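Local atomic coordinates of sesquisabinene B synthase 2 (Santalum album, PDB entry 6A2D), a protein that probably converts farnesyl diphosphate into the sesquiterpene sesquisabinene B, using magnesium or manganese ions as a plant terpene synthase of the Tpsb subfamily. Residues E408-A413 and C456-D461. Numbering follows the deposited sequence.
Sequences EYLDNA and CRIIND. With 6R2 ([bis(chloranyl)-[oxidanyl-[(2~{E},6~{E})-3,7,11-trimethyldodeca-2,6,10-trienoxy]phosphoryl]methyl]phosphonic acid), chain C.
The diphosphate end of the class I terpene synthase pocket, in the all-helical metal-binding domain, is lined here by Arg457 and Asn460 of helix 447-462, while helix 406-416 backs the arginine through Tyr409 and Ala413. The two segments run steeply across each other, their axes 10.4 Å apart at 110°. Arg457 sets out with CG anti to the backbone N (chi1 167°), then bends at chi2 and chi3, which lays CG and CD against Ala413 CB and brings NE to 3.0 Å from Ala413 O. That bond is fairly straight, yet NE stands above the carbonyl plane, while the oxygen lies in the plane of the guanidinium. On the same group NH1 forms a salt bridge with Asp461 OD1, one helical turn on, meeting its syn lone pair at 3.1 Å. NH1 and NH2 both turn to the bound farnesyl dichloromethylene diphosphonate, sharing its oxygen OAG in two bent bonds of 3.2 and 3.0 Å respectively. Gripped at three places, the guanidinium has its rotation fixed, and its charge would be expected to offset part of the ligand's. An alanine in place of Arg457 is likely to leave OAG without these two donors and Asp461 OD1 without its charged mate. Asn460, whose side chain faces the inhibitor, belongs to the binding site of a second magnesium, and Glu394 of helix 377-400, which belongs to that of the first, touches Ala413. Apart from these polar contacts, Leu410 CD1 meets Ile458 CD1 at 3.7 Å, the side chains crossing nearly at right angles. Asp461 is steadied in turn by Tyr409, whose ring carries Ala413 CB over one face and whose OH donates to the syn side of Asp461 OD2 at 2.7 Å.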
ATOM      1  N   GLU A 408      30.218 -26.693  -9.033  1.00 41.63           N
ATOM      2  CA  GLU A 408      29.631 -25.891 -10.131  1.00 41.33           C
ATOM      3  C   GLU A 408      28.169 -25.592  -9.792  1.00 35.91           C
ATOM      4  O   GLU A 408      27.776 -24.428  -9.900  1.00 32.28           O
ATOM      5  CB  GLU A 408      29.632 -26.740 -11.390  1.00 49.03           C
ATOM      6  CG  GLU A 408      29.047 -26.087 -12.623  1.00 58.68           C
ATOM      7  CD  GLU A 408      29.270 -26.906 -13.886  1.00 63.76           C
ATOM      8  OE1 GLU A 408      29.725 -28.060 -13.766  1.00 55.33           O
ATOM      9  OE2 GLU A 408      29.018 -26.384 -14.981  1.00 70.65           O
ATOM     10  N   TYR A 409      27.415 -26.617  -9.409  1.00 26.04           N
ATOM     11  CA  TYR A 409      25.990 -26.481  -9.074  1.00 23.78           C
ATOM     12  C   TYR A 409      25.829 -25.445  -7.951  1.00 20.98           C
ATOM     13  O   TYR A 409      25.091 -24.506  -8.154  1.00 20.58           O
ATOM     14  CB  TYR A 409      25.359 -27.825  -8.747  1.00 24.08           C
ATOM     15  CG  TYR A 409      23.988 -27.680  -8.142  1.00 23.21           C
ATOM     16  CD1 TYR A 409      22.880 -27.462  -8.921  1.00 24.44           C
ATOM     17  CD2 TYR A 409      23.817 -27.757  -6.777  1.00 23.49           C
ATOM     18  CE1 TYR A 409      21.621 -27.352  -8.362  1.00 26.08           C
ATOM     19  CE2 TYR A 409      22.570 -27.649  -6.200  1.00 23.59           C
ATOM     20  CZ  TYR A 409      21.476 -27.394  -6.985  1.00 24.42           C
ATOM     21  OH  TYR A 409      20.255 -27.263  -6.388  1.00 25.38           O
ATOM     22  N   LEU A 410      26.622 -25.493  -6.889  1.00 20.84           N
ATOM     23  CA  LEU A 410      26.346 -24.661  -5.693  1.00 21.06           C
ATOM     24  C   LEU A 410      26.714 -23.200  -5.942  1.00 21.08           C
ATOM     25  O   LEU A 410      26.036 -22.316  -5.383  1.00 17.40           O
ATOM     26  CB  LEU A 410      27.095 -25.208  -4.482  1.00 22.15           C
ATOM     27  CG  LEU A 410      26.531 -26.499  -3.911  1.00 23.05           C
ATOM     28  CD1 LEU A 410      27.319 -26.874  -2.675  1.00 23.77           C
ATOM     29  CD2 LEU A 410      25.047 -26.380  -3.568  1.00 24.20           C
ATOM     30  N   ASP A 411      27.767 -22.916  -6.712  1.00 23.02           N
ATOM     31  CA  ASP A 411      28.124 -21.502  -6.997  1.00 21.68           C
ATOM     32  C   ASP A 411      26.944 -20.808  -7.691  1.00 16.73           C
ATOM     33  O   ASP A 411      26.740 -19.653  -7.392  1.00 19.37           O
ATOM     34  CB  ASP A 411      29.440 -21.373  -7.760  1.00 25.11           C
ATOM     35  CG  ASP A 411      30.632 -21.476  -6.807  1.00 29.01           C
ATOM     36  OD1 ASP A 411      30.518 -20.995  -5.616  1.00 29.97           O
ATOM     37  OD2 ASP A 411      31.651 -22.040  -7.237  1.00 36.26           O
ATOM     38  N   ASN A 412      26.185 -21.488  -8.520  1.00 16.11           N
ATOM     39  CA  ASN A 412      24.961 -20.936  -9.168  1.00 16.64           C
ATOM     40  C   ASN A 412      23.718 -21.069  -8.265  1.00 16.34           C
ATOM     41  O   ASN A 412      22.924 -20.108  -8.184  1.00 14.38           O
ATOM     42  CB  ASN A 412      24.691 -21.626 -10.482  1.00 17.65           C
ATOM     43  CG  ASN A 412      23.624 -20.933 -11.270  1.00 17.78           C
ATOM     44  OD1 ASN A 412      23.811 -19.796 -11.678  1.00 19.36           O
ATOM     45  ND2 ASN A 412      22.534 -21.620 -11.520  1.00 15.57           N
ATOM     46  N   ALA A 413      23.552 -22.203  -7.598  1.00 14.27           N
ATOM     47  CA  ALA A 413      22.321 -22.509  -6.835  1.00 15.17           C
ATOM     48  C   ALA A 413      22.241 -21.680  -5.533  1.00 13.69           C
ATOM     49  O   ALA A 413      21.127 -21.446  -5.067  1.00 14.82           O
ATOM     50  CB  ALA A 413      22.174 -24.012  -6.617  1.00 15.96           C
ATOM     51  N   CYS A 456      21.391 -22.135   2.910  1.00 14.54           N
ATOM     52  CA  CYS A 456      19.959 -22.095   2.563  1.00 14.06           C
ATOM     53  C   CYS A 456      19.639 -23.036   1.379  1.00 15.98           C
ATOM     54  O   CYS A 456      18.541 -23.673   1.379  1.00 14.99           O
ATOM     55  CB  CYS A 456      19.513 -20.677   2.276  1.00 14.79           C
ATOM     56  SG  CYS A 456      19.530 -19.640   3.757  1.00 15.07           S
ATOM     57  N   ARG A 457      20.512 -23.077   0.359  1.00 14.88           N
ATOM     58  CA  ARG A 457      20.364 -23.927  -0.834  1.00 14.25           C
ATOM     59  C   ARG A 457      20.540 -25.383  -0.455  1.00 14.41           C
ATOM     60  O   ARG A 457      19.668 -26.178  -0.773  1.00 16.68           O
ATOM     61  CB  ARG A 457      21.377 -23.547  -1.918  1.00 14.85           C
ATOM     62  CG  ARG A 457      21.510 -24.564  -3.037  1.00 15.12           C
ATOM     63  CD  ARG A 457      20.178 -24.967  -3.622  1.00 16.82           C
ATOM     64  NE  ARG A 457      19.529 -23.906  -4.379  1.00 15.63           N
ATOM     65  CZ  ARG A 457      18.366 -24.028  -4.973  1.00 16.99           C
ATOM     66  NH1 ARG A 457      17.680 -25.148  -4.830  1.00 17.27           N
ATOM     67  NH2 ARG A 457      17.878 -23.019  -5.688  1.00 18.98           N
ATOM     68  N   ILE A 458      21.575 -25.718   0.270  1.00 14.86           N
ATOM     69  CA  ILE A 458      21.838 -27.149   0.579  1.00 17.56           C
ATOM     70  C   ILE A 458      20.725 -27.654   1.512  1.00 16.95           C
ATOM     71  O   ILE A 458      20.262 -28.780   1.346  1.00 15.88           O
ATOM     72  CB  ILE A 458      23.236 -27.285   1.182  1.00 21.72           C
ATOM     73  CG1 ILE A 458      24.288 -27.275   0.072  1.00 25.13           C
ATOM     74  CG2 ILE A 458      23.354 -28.518   2.034  1.00 28.02           C
ATOM     75  CD1 ILE A 458      25.672 -27.160   0.641  1.00 33.21           C
ATOM     76  N   ILE A 459      20.319 -26.844   2.474  1.00 15.69           N
ATOM     77  CA  ILE A 459      19.248 -27.264   3.424  1.00 15.75           C
ATOM     78  C   ILE A 459      17.959 -27.528   2.648  1.00 17.38           C
ATOM     79  O   ILE A 459      17.301 -28.550   2.896  1.00 18.28           O
ATOM     80  CB  ILE A 459      19.055 -26.215   4.518  1.00 15.03           C
ATOM     81  CG1 ILE A 459      20.269 -26.173   5.442  1.00 14.99           C
ATOM     82  CG2 ILE A 459      17.762 -26.494   5.285  1.00 17.09           C
ATOM     83  CD1 ILE A 459      20.336 -24.920   6.285  1.00 14.45           C
ATOM     84  N   ASN A 460      17.579 -26.634   1.744  1.00 17.35           N
ATOM     85  CA  ASN A 460      16.390 -26.824   0.880  1.00 18.12           C
ATOM     86  C   ASN A 460      16.542 -28.131   0.083  1.00 19.11           C
ATOM     87  O   ASN A 460      15.567 -28.907   0.045  1.00 18.65           O
ATOM     88  CB  ASN A 460      16.215 -25.638  -0.050  1.00 20.43           C
ATOM     89  CG  ASN A 460      14.839 -25.539  -0.654  1.00 25.05           C
ATOM     90  OD1 ASN A 460      14.473 -26.332  -1.529  1.00 20.87           O
ATOM     91  ND2 ASN A 460      14.122 -24.499  -0.258  1.00 27.82           N
ATOM     92  N   ASP A 461      17.702 -28.379  -0.517  1.00 18.49           N
ATOM     93  CA  ASP A 461      17.930 -29.594  -1.345  1.00 19.13           C
ATOM     94  C   ASP A 461      17.807 -30.879  -0.507  1.00 20.70           C
ATOM     95  O   ASP A 461      17.362 -31.878  -1.043  1.00 22.96           O
ATOM     96  CB  ASP A 461      19.257 -29.509  -2.094  1.00 17.83           C
ATOM     97  CG  ASP A 461      19.277 -28.488  -3.218  1.00 18.58           C
ATOM     98  OD1 ASP A 461      18.291 -27.766  -3.378  1.00 17.44           O
ATOM     99  OD2 ASP A 461      20.285 -28.427  -3.915  1.00 19.84           O
TER
HETATM  100  OAG 6R2 C 900      15.658 -24.362  -7.233  1.00 29.45           O
HETATM  101  PAY 6R2 C 900      14.107 -24.573  -7.234  1.00 32.94           P
HETATM  102  OAH 6R2 C 900      13.787 -26.187  -7.357  1.00 33.61           O
HETATM  103  OAE 6R2 C 900      13.295 -23.763  -8.249  1.00 23.75           O
HETATM  104  CAX 6R2 C 900      13.478 -24.087  -5.612  1.00 32.90           C
HETATM  105 CLJ  6R2 C 900      13.755 -22.356  -5.530  1.00 33.04          CL
HETATM  106 CLK  6R2 C 900      14.368 -24.877  -4.309  1.00 32.97          CL
HETATM  107  PAZ 6R2 C 900      11.661 -24.427  -5.423  1.00 30.08           P
HETATM  108  OAI 6R2 C 900      11.589 -25.929  -4.854  1.00 33.94           O
HETATM  109  OAF 6R2 C 900      10.948 -24.165  -6.735  1.00 33.49           O
HETATM  110  OAT 6R2 C 900      11.119 -23.369  -4.304  1.00 36.20           O
HETATM  111  CAQ 6R2 C 900      10.958 -23.657  -2.935  1.00 39.92           C
HETATM  112  CAN 6R2 C 900      12.112 -22.973  -2.248  1.00 42.70           C
HETATM  113  CAW 6R2 C 900      11.919 -21.770  -1.331  1.00 46.52           C
HETATM  114  CAD 6R2 C 900      10.506 -21.339  -0.914  1.00 50.51           C
HETATM  115  CAS 6R2 C 900      13.146 -21.192  -0.600  1.00 44.12           C
HETATM  116  CAP 6R2 C 900      13.268 -19.733  -0.941  1.00 36.74           C
HETATM  117  CAM 6R2 C 900      12.260 -19.067  -0.002  1.00 29.82           C
HETATM  118  CAV 6R2 C 900      11.710 -17.699  -0.270  1.00 30.11           C
HETATM  119  CAC 6R2 C 900      12.067 -16.952  -1.556  1.00 30.19           C
HETATM  120  CAR 6R2 C 900      10.677 -17.182   0.661  1.00 29.87           C
HETATM  121  CAO 6R2 C 900      11.071 -15.871   1.214  1.00 30.20           C
HETATM  122  CAL 6R2 C 900      12.071 -16.031   2.299  1.00 27.61           C
HETATM  123  CAU 6R2 C 900      12.361 -14.875   3.257  1.00 26.66           C
HETATM  124  CAB 6R2 C 900      11.600 -13.572   3.303  1.00 28.23           C
HETATM  125  CAA 6R2 C 900      13.440 -15.061   4.282  1.00 30.16           C